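Dephospho-CoA kinase (Mycobacterium paratuberculosis, PDB 6N39) probably catalyses the last step of coenzyme A biosynthesis, the ATP-dependent phosphorylation of the 3'-hydroxyl group of dephospho-CoA. Local coordinates at residues Ile179-Ser184 and Ala188-Arg193; His207-Arg212 and Pro288-Gly293; Ser255-Gly260 and Leu356-Leu361. All blocks are in the same frame, centred on the assembly; numbering follows the deposited sequence.

Interaction 1: residues Ile179-Ser184 and Ala188-Arg193; sequences IWLDNS and AELVQR
Arg193, which lies along Leu181, sends its NH2 to a water at 2.7 Å, and that water donates to Trp180 O. A second water accepts from both Arg193 NE and Asp182 N, the NE bond being 3.1 Å long and lying in the plane of the guanidinium at its edge. Two waters thus tie the arginine to the backbone of strand 179-182, with no direct hydrogen bond across the contact. The bend at chi2 (73°) sets the guanidinium within water-bridging distance of Trp180 O and Asp182 N. Its aliphatic part does the apolar work: Arg193 CG lies 3.7 Å from Leu181 CD2, and the two chains run antiparallel past each other. The same Leu181 methyl meets Leu190 CD1 at 3.8 Å, here with the side chains roughly perpendicular. In the P-loop kinase fold of this domain, 179-182 is an edge strand of the five-stranded parallel sheet, beside strand 135-139, and a short turn leads from it into helix 187-210, which packs back on it. Asn183, just past the strand end, lies across Leu190. Its OD1 stands 3.6 Å from Leu190 CD2 and equally close to Leu190 CB, contacts between an amide oxygen and carbon. The polar bond of the amide is made by its nitrogen: Asn183 ND2 donates to the carbonyl oxygen of Ala20, in the predicted ATP-binding loop. Leu190 also touches Ala24 of that predicted site, at the start of helix 22-31, and Leu181 touches Leu25 on the same helix. Within the turn, Ser184 OG donates to Asp182 OD1 (2.7 Å), on the syn side of the carboxylate, and is itself hydrogen-bonded to Asp141 N, while Ser184 N adds a weak bond to Asp182 OD1.

Interaction 2: residues His207-Arg212 and Pro288-Gly293; sequences HNLSTR and PLLAAG
Two Schellman motifs face each other here, Leu209 and Arg212 at the end of helix 187-210 meeting Leu290 and Gly293 at the end of helix 286-291. The positive-phi residues are Arg212 and Gly293. Helix 187-210 runs from the kinase part into the UPF0157 region, where its end packs on helix 286-291. Leu209 CD2 makes its side of the contact as a single methyl. It sits 3.6 Å from Leu290 O, 3.7 Å from Gly293 C and 3.9 Å from Leu290 CD1, so it presses on the backbone of the second helix end as well as on its leucine. Pro295 touches both leucines, and Ala333 also lies on Leu209. Leu290 reaches out with CG anti to its backbone N (chi1 179°), which carries both methyls toward helix 187-210. The Arg212 chain, bent at chi2, runs roughly perpendicular to it and folds back over its own helix end. There Arg212 NH1 gives a weak bond to Leu209 O, in the plane of the guanidinium, while Arg212 N bonds to that same oxygen at 3.1 Å. Leu290 CD2 lies over one guanidinium face, toward the rim, 3.5 Å from Arg212 CZ.

Interaction 3: residues Ser255-Gly260 and Leu356-Leu361; sequences STALPG and LFVDWL. With ACT (acetate ion), chain C.
Leu258 reaches from the loop after strand 249-253 to Val358 and Leu361 on helix 349-363. Its CB points neither at the helix nor away from it, and chi1 of -58° sets CG beside the backbone N, anti to the carbonyl carbon. From CG the two methyls part. CD2 meets the helix backbone first, 3.8 Å from Val358 O, and then side chains, 3.9 Å from Leu361 CB and 4.3 Å from Val358 CG1. CD1, anti to CA, runs on to Leu361 CD1 at 4.2 Å; Phe264 and Thr362 also touch Leu258. One residue earlier, Ala257 CB faces Val358 CG2 at 4.2 Å. Leu361 in turn rests one methyl, CD1, over a face of the Phe357 ring and the other, CD2, over a face of Trp360. Beside this apolar patch an acetate, probably from the crystallisation liquor, is held by Ser255. Ser255 N donates to OXT at an angle of 153°, and Ser255 OG is 2.7 Å from the other acetate oxygen, O. That oxygen also lies near the plane of the Phe357 ring, at its edge, 4.0 Å from CE2. Tyr371 OH adds a hydrogen bond to the acetate, and Lys375 NZ bonds to Ser255 OG. The GrpB family belongs to the nucleotidyltransferase clan, and a serine in the loop after an early strand of the sheet is consistent with the glycine-serine motif of those enzymes. The 255-260 loop and helix 349-363 meet by dispersion between aliphatic carbons and the Val358 carbonyl, without a hydrogen bond, while at the edge of the contact Ser255 offers each carboxylate oxygen its own partner, an arrangement suited to a small anion.

Overall arrangement
Helix 187-210 links interactions 1 and 2: near its start it packs on the edge strand of the kinase sheet, and at its end on helix 286-291 within the UPF0157 region, the two centres being about 26 Å apart. Interaction 1 alone adjoins the predicted ATP site, through Asn183 and Leu190; interactions 2 and 3 lie away from it. Interaction 3 lies wholly within the UPF0157 region, about 29 Å from interaction 2 and about 36 Å from interaction 1 between centres, and its acetate is far from the nucleotide loop. The segments of interactions 2 and 3 alternate along the chain. No two contacts touch, the nearest atoms of interactions 1 and 2 being about 13 Å apart.

Interaction 1: residues Ile179-Ser184 and Ala188-Arg193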
ATOM      1  N   ILE A 179       7.275   5.061  -2.433  1.00 37.70           N
ATOM      2  CA  ILE A 179       8.299   5.754  -3.206  1.00 34.49           C
ATOM      3  C   ILE A 179       8.950   6.781  -2.288  1.00 38.03           C
ATOM      4  O   ILE A 179       8.262   7.632  -1.712  1.00 38.00           O
ATOM      5  CB  ILE A 179       7.721   6.416  -4.465  1.00 38.01           C
ATOM      6  CG1 ILE A 179       7.134   5.340  -5.402  1.00 38.97           C
ATOM      7  CG2 ILE A 179       8.791   7.215  -5.170  1.00 35.33           C
ATOM      8  CD1 ILE A 179       6.240   5.885  -6.492  1.00 41.78           C
ATOM      9  N   TRP A 180      10.258   6.668  -2.132  1.00 35.67           N
ATOM     10  CA  TRP A 180      11.066   7.416  -1.173  1.00 37.46           C
ATOM     11  C   TRP A 180      11.966   8.308  -2.017  1.00 45.51           C
ATOM     12  O   TRP A 180      12.929   7.830  -2.616  1.00 43.22           O
ATOM     13  CB  TRP A 180      11.858   6.431  -0.318  1.00 41.50           C
ATOM     14  CG  TRP A 180      12.701   6.982   0.777  1.00 46.26           C
ATOM     15  CD1 TRP A 180      14.037   6.778   0.956  1.00 51.52           C
ATOM     16  CD2 TRP A 180      12.265   7.784   1.878  1.00 49.11           C
ATOM     17  NE1 TRP A 180      14.467   7.421   2.093  1.00 57.47           N
ATOM     18  CE2 TRP A 180      13.396   8.046   2.677  1.00 49.55           C
ATOM     19  CE3 TRP A 180      11.031   8.316   2.261  1.00 47.18           C
ATOM     20  CZ2 TRP A 180      13.330   8.818   3.828  1.00 52.20           C
ATOM     21  CZ3 TRP A 180      10.968   9.076   3.404  1.00 45.56           C
ATOM     22  CH2 TRP A 180      12.110   9.321   4.176  1.00 49.43           C
ATOM     23  N   LEU A 181      11.661   9.603  -2.065  1.00 43.54           N
ATOM     24  CA  LEU A 181      12.166  10.473  -3.119  1.00 39.22           C
ATOM     25  C   LEU A 181      13.053  11.563  -2.521  1.00 43.84           C
ATOM     26  O   LEU A 181      12.589  12.387  -1.725  1.00 44.78           O
ATOM     27  CB  LEU A 181      10.979  11.046  -3.892  1.00 41.97           C
ATOM     28  CG  LEU A 181      11.164  11.455  -5.331  1.00 45.31           C
ATOM     29  CD1 LEU A 181       9.817  11.554  -6.013  1.00 46.44           C
ATOM     30  CD2 LEU A 181      11.875  12.790  -5.329  1.00 46.62           C
ATOM     31  N   ASP A 182      14.327  11.572  -2.920  1.00 46.00           N
ATOM     32  CA  ASP A 182      15.336  12.438  -2.325  1.00 50.85           C
ATOM     33  C   ASP A 182      15.335  13.786  -3.039  1.00 49.61           C
ATOM     34  O   ASP A 182      15.572  13.855  -4.249  1.00 49.78           O
ATOM     35  CB  ASP A 182      16.713  11.772  -2.403  1.00 48.45           C
ATOM     36  CG  ASP A 182      17.809  12.565  -1.675  1.00 65.07           C
ATOM     37  OD1 ASP A 182      17.576  13.712  -1.241  1.00 68.37           O
ATOM     38  OD2 ASP A 182      18.925  12.029  -1.539  1.00 71.25           O
ATOM     39  N   ASN A 183      15.065  14.855  -2.290  1.00 42.61           N
ATOM     40  CA  ASN A 183      15.077  16.203  -2.845  1.00 47.32           C
ATOM     41  C   ASN A 183      16.206  17.014  -2.221  1.00 51.57           C
ATOM     42  O   ASN A 183      16.006  18.154  -1.789  1.00 48.74           O
ATOM     43  CB  ASN A 183      13.722  16.896  -2.634  1.00 44.54           C
ATOM     44  CG  ASN A 183      13.661  18.290  -3.257  1.00 51.69           C
ATOM     45  OD1 ASN A 183      14.263  18.541  -4.300  1.00 51.49           O
ATOM     46  ND2 ASN A 183      12.953  19.205  -2.602  1.00 45.62           N
ATOM     47  N   SER A 184      17.407  16.436  -2.171  1.00 60.29           N
ATOM     48  CA  SER A 184      18.559  17.183  -1.678  1.00 64.17           C
ATOM     49  C   SER A 184      19.218  18.039  -2.751  1.00 61.55           C
ATOM     50  O   SER A 184      20.064  18.870  -2.409  1.00 63.93           O
ATOM     51  CB  SER A 184      19.605  16.233  -1.086  1.00 65.73           C
ATOM     52  OG  SER A 184      19.107  15.550   0.051  1.00 65.62           O
ATOM     53  N   ALA A 188      15.550  21.507 -10.873  1.00 48.59           N
ATOM     54  CA  ALA A 188      15.472  20.762 -12.130  1.00 50.46           C
ATOM     55  C   ALA A 188      15.649  19.261 -11.901  1.00 45.68           C
ATOM     56  O   ALA A 188      14.994  18.444 -12.567  1.00 44.54           O
ATOM     57  CB  ALA A 188      16.514  21.286 -13.119  1.00 45.74           C
ATOM     58  N   GLU A 189      16.504  18.883 -10.940  1.00 45.51           N
ATOM     59  CA  GLU A 189      16.696  17.469 -10.620  1.00 46.15           C
ATOM     60  C   GLU A 189      15.435  16.858 -10.032  1.00 44.81           C
ATOM     61  O   GLU A 189      15.111  15.702 -10.322  1.00 41.77           O
ATOM     62  CB  GLU A 189      17.864  17.292  -9.652  1.00 45.17           C
ATOM     63  CG  GLU A 189      19.211  17.348 -10.340  1.00 54.34           C
ATOM     64  CD  GLU A 189      20.364  17.492  -9.364  1.00 62.08           C
ATOM     65  OE1 GLU A 189      20.166  18.084  -8.284  1.00 62.77           O
ATOM     66  OE2 GLU A 189      21.469  17.008  -9.680  1.00 66.97           O
ATOM     67  N   LEU A 190      14.713  17.619  -9.203  1.00 41.70           N
ATOM     68  CA  LEU A 190      13.448  17.133  -8.668  1.00 41.55           C
ATOM     69  C   LEU A 190      12.428  16.926  -9.780  1.00 44.27           C
ATOM     70  O   LEU A 190      11.728  15.909  -9.807  1.00 39.28           O
ATOM     71  CB  LEU A 190      12.910  18.108  -7.614  1.00 39.25           C
ATOM     72  CG  LEU A 190      11.570  17.763  -6.945  1.00 43.93           C
ATOM     73  CD1 LEU A 190      11.627  16.443  -6.180  1.00 37.12           C
ATOM     74  CD2 LEU A 190      11.118  18.891  -6.019  1.00 48.53           C
ATOM     75  N   VAL A 191      12.313  17.891 -10.702  1.00 38.12           N
ATOM     76  CA  VAL A 191      11.364  17.726 -11.807  1.00 33.94           C
ATOM     77  C   VAL A 191      11.694  16.466 -12.606  1.00 38.03           C
ATOM     78  O   VAL A 191      10.799  15.687 -12.977  1.00 37.74           O
ATOM     79  CB  VAL A 191      11.355  18.985 -12.700  1.00 41.88           C
ATOM     80  CG1 VAL A 191      10.683  18.710 -14.060  1.00 40.49           C
ATOM     81  CG2 VAL A 191      10.679  20.181 -11.969  1.00 42.01           C
ATOM     82  N   GLN A 192      12.982  16.253 -12.882  1.00 37.42           N
ATOM     83  CA  GLN A 192      13.407  15.069 -13.626  1.00 38.68           C
ATOM     84  C   GLN A 192      13.070  13.785 -12.870  1.00 43.77           C
ATOM     85  O   GLN A 192      12.562  12.816 -13.451  1.00 39.94           O
ATOM     86  CB  GLN A 192      14.907  15.153 -13.896  1.00 33.75           C
ATOM     87  CG  GLN A 192      15.466  13.986 -14.722  1.00 33.61           C
ATOM     88  CD  GLN A 192      16.955  14.123 -14.925  1.00 48.62           C
ATOM     89  OE1 GLN A 192      17.657  14.636 -14.050  1.00 40.50           O
ATOM     90  NE2 GLN A 192      17.452  13.668 -16.073  1.00 39.28           N
ATOM     91  N   ARG A 193      13.362  13.756 -11.566  1.00 34.53           N
ATOM     92  CA  ARG A 193      13.087  12.565 -10.768  1.00 38.47           C
ATOM     93  C   ARG A 193      11.591  12.266 -10.725  1.00 36.39           C
ATOM     94  O   ARG A 193      11.169  11.105 -10.870  1.00 38.67           O
ATOM     95  CB  ARG A 193      13.647  12.764  -9.356  1.00 43.59           C
ATOM     96  CG  ARG A 193      13.524  11.555  -8.456  1.00 48.55           C
ATOM     97  CD  ARG A 193      14.507  10.461  -8.865  1.00 57.50           C
ATOM     98  NE  ARG A 193      14.260   9.231  -8.112  1.00 66.71           N
ATOM     99  CZ  ARG A 193      13.718   8.133  -8.632  1.00 74.84           C
ATOM    100  NH1 ARG A 193      13.378   8.103  -9.913  1.00 78.23           N
ATOM    101  NH2 ARG A 193      13.525   7.060  -7.875  1.00 75.48           N
TER
HETATM  102  O   HOH W   1      13.294   6.738  -5.210  1.00 59.45           O
HETATM  103  O   HOH W   2      15.187   9.593  -5.221  1.00 38.61           O

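Interaction 2: residues His207-Arg212 and Pro288-Gly293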
ATOM      1  N   HIS A 207      -2.584   2.831 -16.074  1.00 34.70           N
ATOM      2  CA  HIS A 207      -3.073   2.181 -17.285  1.00 30.66           C
ATOM      3  C   HIS A 207      -3.484   0.743 -17.002  1.00 32.86           C
ATOM      4  O   HIS A 207      -4.514   0.273 -17.499  1.00 35.47           O
ATOM      5  CB  HIS A 207      -2.006   2.221 -18.384  1.00 30.36           C
ATOM      6  CG  HIS A 207      -2.415   1.508 -19.630  1.00 35.25           C
ATOM      7  ND1 HIS A 207      -3.449   1.945 -20.429  1.00 38.75           N
ATOM      8  CD2 HIS A 207      -1.919   0.402 -20.228  1.00 42.83           C
ATOM      9  CE1 HIS A 207      -3.574   1.137 -21.465  1.00 40.73           C
ATOM     10  NE2 HIS A 207      -2.656   0.193 -21.368  1.00 45.73           N
ATOM     11  N   ASN A 208      -2.683   0.033 -16.206  1.00 34.69           N
ATOM     12  CA  ASN A 208      -2.996  -1.342 -15.840  1.00 32.29           C
ATOM     13  C   ASN A 208      -4.296  -1.417 -15.069  1.00 35.35           C
ATOM     14  O   ASN A 208      -5.108  -2.318 -15.307  1.00 33.81           O
ATOM     15  CB  ASN A 208      -1.864  -1.940 -15.002  1.00 34.65           C
ATOM     16  CG  ASN A 208      -0.678  -2.377 -15.842  1.00 38.49           C
ATOM     17  OD1 ASN A 208      -0.768  -2.451 -17.069  1.00 36.91           O
ATOM     18  ND2 ASN A 208       0.429  -2.687 -15.186  1.00 33.47           N
ATOM     19  N   LEU A 209      -4.499  -0.490 -14.120  1.00 37.33           N
ATOM     20  CA  LEU A 209      -5.746  -0.477 -13.356  1.00 41.97           C
ATOM     21  C   LEU A 209      -6.935  -0.255 -14.272  1.00 34.73           C
ATOM     22  O   LEU A 209      -7.953  -0.953 -14.180  1.00 37.85           O
ATOM     23  CB  LEU A 209      -5.707   0.615 -12.285  1.00 41.25           C
ATOM     24  CG  LEU A 209      -5.068   0.299 -10.943  1.00 42.17           C
ATOM     25  CD1 LEU A 209      -5.299   1.493 -10.010  1.00 45.55           C
ATOM     26  CD2 LEU A 209      -5.635  -1.013 -10.327  1.00 31.58           C
ATOM     27  N   SER A 210      -6.812   0.715 -15.178  1.00 35.61           N
ATOM     28  CA  SER A 210      -7.908   1.039 -16.079  1.00 40.07           C
ATOM     29  C   SER A 210      -8.239  -0.107 -17.029  1.00 42.02           C
ATOM     30  O   SER A 210      -9.386  -0.230 -17.465  1.00 39.87           O
ATOM     31  CB  SER A 210      -7.556   2.290 -16.878  1.00 41.98           C
ATOM     32  OG  SER A 210      -8.450   2.431 -17.955  1.00 54.24           O
ATOM     33  N   THR A 211      -7.256  -0.923 -17.407  1.00 38.06           N
ATOM     34  CA  THR A 211      -7.523  -2.055 -18.284  1.00 40.98           C
ATOM     35  C   THR A 211      -7.603  -3.357 -17.508  1.00 37.82           C
ATOM     36  O   THR A 211      -7.667  -4.425 -18.118  1.00 42.47           O
ATOM     37  CB  THR A 211      -6.457  -2.174 -19.382  1.00 42.14           C
ATOM     38  OG1 THR A 211      -5.150  -2.101 -18.797  1.00 40.68           O
ATOM     39  CG2 THR A 211      -6.613  -1.076 -20.449  1.00 39.54           C
ATOM     40  N   ARG A 212      -7.588  -3.282 -16.177  1.00 37.73           N
ATOM     41  CA  ARG A 212      -7.632  -4.452 -15.290  1.00 40.24           C
ATOM     42  C   ARG A 212      -6.549  -5.469 -15.659  1.00 44.00           C
ATOM     43  O   ARG A 212      -6.786  -6.677 -15.714  1.00 37.79           O
ATOM     44  CB  ARG A 212      -9.021  -5.089 -15.296  1.00 46.80           C
ATOM     45  CG  ARG A 212     -10.161  -4.067 -15.337  1.00 56.28           C
ATOM     46  CD  ARG A 212     -10.991  -4.026 -14.059  1.00 64.56           C
ATOM     47  NE  ARG A 212     -12.151  -3.132 -14.179  1.00 71.61           N
ATOM     48  CZ  ARG A 212     -12.081  -1.800 -14.239  1.00 75.56           C
ATOM     49  NH1 ARG A 212     -10.905  -1.184 -14.205  1.00 77.01           N
ATOM     50  NH2 ARG A 212     -13.186  -1.071 -14.337  1.00 75.09           N
ATOM     51  N   PRO A 288     -13.418  -3.061  -4.044  1.00 33.95           N
ATOM     52  CA  PRO A 288     -12.482  -2.392  -3.123  1.00 37.69           C
ATOM     53  C   PRO A 288     -11.035  -2.817  -3.347  1.00 34.53           C
ATOM     54  O   PRO A 288     -10.133  -1.995  -3.162  1.00 33.47           O
ATOM     55  CB  PRO A 288     -12.997  -2.760  -1.719  1.00 38.59           C
ATOM     56  CG  PRO A 288     -14.020  -3.821  -1.891  1.00 37.02           C
ATOM     57  CD  PRO A 288     -14.466  -3.828  -3.336  1.00 36.12           C
ATOM     58  N   LEU A 289     -10.774  -4.051  -3.784  1.00 32.39           N
ATOM     59  CA  LEU A 289      -9.391  -4.416  -4.072  1.00 33.28           C
ATOM     60  C   LEU A 289      -8.891  -3.723  -5.340  1.00 34.88           C
ATOM     61  O   LEU A 289      -7.728  -3.308  -5.405  1.00 29.29           O
ATOM     62  CB  LEU A 289      -9.244  -5.938  -4.182  1.00 31.60           C
ATOM     63  CG  LEU A 289      -9.373  -6.690  -2.843  1.00 39.45           C
ATOM     64  CD1 LEU A 289      -9.076  -8.170  -2.996  1.00 35.44           C
ATOM     65  CD2 LEU A 289      -8.483  -6.093  -1.764  1.00 38.40           C
ATOM     66  N   LEU A 290      -9.754  -3.579  -6.349  1.00 31.85           N
ATOM     67  CA  LEU A 290      -9.377  -2.838  -7.549  1.00 33.99           C
ATOM     68  C   LEU A 290      -9.059  -1.381  -7.215  1.00 39.24           C
ATOM     69  O   LEU A 290      -8.042  -0.840  -7.665  1.00 32.81           O
ATOM     70  CB  LEU A 290     -10.494  -2.928  -8.599  1.00 32.26           C
ATOM     71  CG  LEU A 290     -10.267  -2.178  -9.922  1.00 44.99           C
ATOM     72  CD1 LEU A 290      -9.092  -2.749 -10.706  1.00 35.80           C
ATOM     73  CD2 LEU A 290     -11.540  -2.165 -10.794  1.00 39.67           C
ATOM     74  N   ALA A 291      -9.910  -0.733  -6.401  1.00 32.91           N
ATOM     75  CA  ALA A 291      -9.615   0.631  -5.978  1.00 31.32           C
ATOM     76  C   ALA A 291      -8.308   0.695  -5.201  1.00 36.81           C
ATOM     77  O   ALA A 291      -7.608   1.708  -5.261  1.00 34.58           O
ATOM     78  CB  ALA A 291     -10.761   1.204  -5.123  1.00 34.36           C
ATOM     79  N   ALA A 292      -7.950  -0.373  -4.482  1.00 30.83           N
ATOM     80  CA  ALA A 292      -6.699  -0.364  -3.732  1.00 31.48           C
ATOM     81  C   ALA A 292      -5.489  -0.755  -4.576  1.00 29.94           C
ATOM     82  O   ALA A 292      -4.375  -0.776  -4.040  1.00 34.99           O
ATOM     83  CB  ALA A 292      -6.795  -1.291  -2.518  1.00 28.12           C
ATOM     84  N   GLY A 293      -5.671  -1.067  -5.859  1.00 29.44           N
ATOM     85  CA  GLY A 293      -4.562  -1.306  -6.762  1.00 30.51           C
ATOM     86  C   GLY A 293      -4.405  -2.722  -7.303  1.00 36.55           C
ATOM     87  O   GLY A 293      -3.367  -3.017  -7.913  1.00 33.13           O
TER

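Interaction 3: residues Ser255-Gly260 and Leu356-Leu361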
ATOM      1  N   SER A 255       7.560 -17.589  -0.520  1.00 38.22           N
ATOM      2  CA  SER A 255       9.015 -17.567  -0.355  1.00 40.35           C
ATOM      3  C   SER A 255       9.530 -16.240   0.189  1.00 42.22           C
ATOM      4  O   SER A 255      10.545 -16.227   0.899  1.00 38.83           O
ATOM      5  CB  SER A 255       9.715 -17.863  -1.680  1.00 41.87           C
ATOM      6  OG  SER A 255       9.793 -19.251  -1.919  1.00 42.21           O
ATOM      7  N   THR A 256       8.883 -15.114  -0.147  1.00 37.15           N
ATOM      8  CA  THR A 256       9.384 -13.847   0.380  1.00 44.85           C
ATOM      9  C   THR A 256       9.071 -13.667   1.857  1.00 43.25           C
ATOM     10  O   THR A 256       9.608 -12.737   2.461  1.00 37.22           O
ATOM     11  CB  THR A 256       8.850 -12.624  -0.399  1.00 40.21           C
ATOM     12  OG1 THR A 256       7.443 -12.484  -0.213  1.00 35.17           O
ATOM     13  CG2 THR A 256       9.162 -12.728  -1.902  1.00 42.58           C
ATOM     14  N   ALA A 257       8.262 -14.545   2.462  1.00 40.27           N
ATOM     15  CA  ALA A 257       7.968 -14.471   3.890  1.00 41.32           C
ATOM     16  C   ALA A 257       8.938 -15.265   4.759  1.00 45.71           C
ATOM     17  O   ALA A 257       8.846 -15.194   5.988  1.00 46.42           O
ATOM     18  CB  ALA A 257       6.541 -14.957   4.172  1.00 33.84           C
ATOM     19  N   LEU A 258       9.855 -16.021   4.171  1.00 47.01           N
ATOM     20  CA  LEU A 258      10.815 -16.757   4.981  1.00 50.11           C
ATOM     21  C   LEU A 258      11.850 -15.810   5.588  1.00 62.41           C
ATOM     22  O   LEU A 258      12.142 -14.755   5.021  1.00 58.68           O
ATOM     23  CB  LEU A 258      11.517 -17.816   4.143  1.00 44.42           C
ATOM     24  CG  LEU A 258      10.566 -18.832   3.501  1.00 49.05           C
ATOM     25  CD1 LEU A 258      11.336 -19.819   2.641  1.00 54.69           C
ATOM     26  CD2 LEU A 258       9.766 -19.557   4.575  1.00 43.34           C
ATOM     27  N   PRO A 259      12.408 -16.157   6.753  1.00 65.69           N
ATOM     28  CA  PRO A 259      13.499 -15.354   7.319  1.00 71.92           C
ATOM     29  C   PRO A 259      14.631 -15.181   6.319  1.00 69.48           C
ATOM     30  O   PRO A 259      15.027 -16.127   5.627  1.00 60.38           O
ATOM     31  CB  PRO A 259      13.950 -16.172   8.537  1.00 70.31           C
ATOM     32  CG  PRO A 259      12.750 -16.937   8.934  1.00 71.59           C
ATOM     33  CD  PRO A 259      12.012 -17.255   7.650  1.00 69.29           C
ATOM     34  N   GLY A 260      15.147 -13.953   6.250  1.00 64.91           N
ATOM     35  CA  GLY A 260      16.208 -13.609   5.329  1.00 67.86           C
ATOM     36  C   GLY A 260      17.430 -14.497   5.440  1.00 71.40           C
ATOM     37  O   GLY A 260      18.088 -14.545   6.485  1.00 77.92           O
ATOM     38  N   LEU A 356       0.873 -22.873   6.710  1.00 33.03           N
ATOM     39  CA  LEU A 356       1.727 -23.963   7.172  1.00 33.60           C
ATOM     40  C   LEU A 356       3.063 -23.968   6.432  1.00 32.53           C
ATOM     41  O   LEU A 356       4.101 -24.244   7.028  1.00 37.58           O
ATOM     42  CB  LEU A 356       1.009 -25.304   6.985  1.00 31.41           C
ATOM     43  CG  LEU A 356       1.852 -26.571   7.195  1.00 35.21           C
ATOM     44  CD1 LEU A 356       2.436 -26.618   8.614  1.00 36.50           C
ATOM     45  CD2 LEU A 356       1.055 -27.878   6.912  1.00 34.43           C
ATOM     46  N   PHE A 357       3.041 -23.722   5.122  1.00 35.27           N
ATOM     47  CA  PHE A 357       4.247 -23.823   4.298  1.00 34.37           C
ATOM     48  C   PHE A 357       5.333 -22.895   4.814  1.00 37.13           C
ATOM     49  O   PHE A 357       6.501 -23.296   4.950  1.00 38.48           O
ATOM     50  CB  PHE A 357       3.859 -23.503   2.844  1.00 34.67           C
ATOM     51  CG  PHE A 357       4.942 -23.740   1.817  1.00 37.24           C
ATOM     52  CD1 PHE A 357       5.313 -25.019   1.445  1.00 40.66           C
ATOM     53  CD2 PHE A 357       5.539 -22.666   1.180  1.00 38.83           C
ATOM     54  CE1 PHE A 357       6.289 -25.226   0.479  1.00 37.68           C
ATOM     55  CE2 PHE A 357       6.497 -22.863   0.205  1.00 41.86           C
ATOM     56  CZ  PHE A 357       6.875 -24.148  -0.142  1.00 39.81           C
ATOM     57  N   VAL A 358       4.950 -21.662   5.170  1.00 35.58           N
ATOM     58  CA  VAL A 358       5.905 -20.723   5.758  1.00 39.21           C
ATOM     59  C   VAL A 358       6.452 -21.257   7.075  1.00 41.29           C
ATOM     60  O   VAL A 358       7.674 -21.255   7.302  1.00 42.24           O
ATOM     61  CB  VAL A 358       5.257 -19.342   5.953  1.00 34.53           C
ATOM     62  CG1 VAL A 358       6.236 -18.407   6.647  1.00 42.55           C
ATOM     63  CG2 VAL A 358       4.827 -18.775   4.612  1.00 42.49           C
ATOM     64  N   ASP A 359       5.564 -21.685   7.987  1.00 40.68           N
ATOM     65  CA  ASP A 359       6.078 -22.118   9.297  1.00 41.72           C
ATOM     66  C   ASP A 359       6.971 -23.357   9.168  1.00 46.40           C
ATOM     67  O   ASP A 359       8.023 -23.467   9.826  1.00 39.18           O
ATOM     68  CB  ASP A 359       4.923 -22.387  10.258  1.00 48.35           C
ATOM     69  CG  ASP A 359       4.293 -21.109  10.769  1.00 47.28           C
ATOM     70  OD1 ASP A 359       4.994 -20.085  10.755  1.00 49.07           O
ATOM     71  OD2 ASP A 359       3.116 -21.117  11.177  1.00 40.56           O
ATOM     72  N   TRP A 360       6.567 -24.288   8.308  1.00 41.80           N
ATOM     73  CA  TRP A 360       7.316 -25.515   8.085  1.00 43.90           C
ATOM     74  C   TRP A 360       8.707 -25.209   7.546  1.00 42.64           C
ATOM     75  O   TRP A 360       9.711 -25.620   8.133  1.00 48.40           O
ATOM     76  CB  TRP A 360       6.522 -26.416   7.129  1.00 38.37           C
ATOM     77  CG  TRP A 360       7.252 -27.639   6.670  1.00 41.22           C
ATOM     78  CD1 TRP A 360       7.769 -28.630   7.455  1.00 41.23           C
ATOM     79  CD2 TRP A 360       7.538 -28.005   5.317  1.00 41.62           C
ATOM     80  NE1 TRP A 360       8.367 -29.588   6.670  1.00 45.91           N
ATOM     81  CE2 TRP A 360       8.234 -29.231   5.355  1.00 43.43           C
ATOM     82  CE3 TRP A 360       7.272 -27.415   4.074  1.00 46.36           C
ATOM     83  CZ2 TRP A 360       8.676 -29.879   4.202  1.00 43.25           C
ATOM     84  CZ3 TRP A 360       7.710 -28.062   2.925  1.00 41.91           C
ATOM     85  CH2 TRP A 360       8.405 -29.283   3.001  1.00 41.56           C
ATOM     86  N   LEU A 361       8.791 -24.450   6.449  1.00 45.62           N
ATOM     87  CA  LEU A 361      10.103 -24.133   5.891  1.00 44.01           C
ATOM     88  C   LEU A 361      10.940 -23.300   6.854  1.00 48.60           C
ATOM     89  O   LEU A 361      12.169 -23.447   6.894  1.00 50.08           O
ATOM     90  CB  LEU A 361       9.948 -23.418   4.546  1.00 41.61           C
ATOM     91  CG  LEU A 361       9.530 -24.306   3.357  1.00 44.43           C
ATOM     92  CD1 LEU A 361       9.586 -23.536   2.045  1.00 44.46           C
ATOM     93  CD2 LEU A 361      10.385 -25.563   3.279  1.00 47.09           C
TER
HETATM   94  C   ACT C 502       6.268 -19.742  -2.814  1.00 55.87           C
HETATM   95  O   ACT C 502       7.418 -20.229  -2.610  1.00 59.35           O
HETATM   96  OXT ACT C 502       5.938 -18.529  -2.864  1.00 50.74           O
HETATM   97  CH3 ACT C 502       5.089 -20.778  -3.059  1.00 52.30           C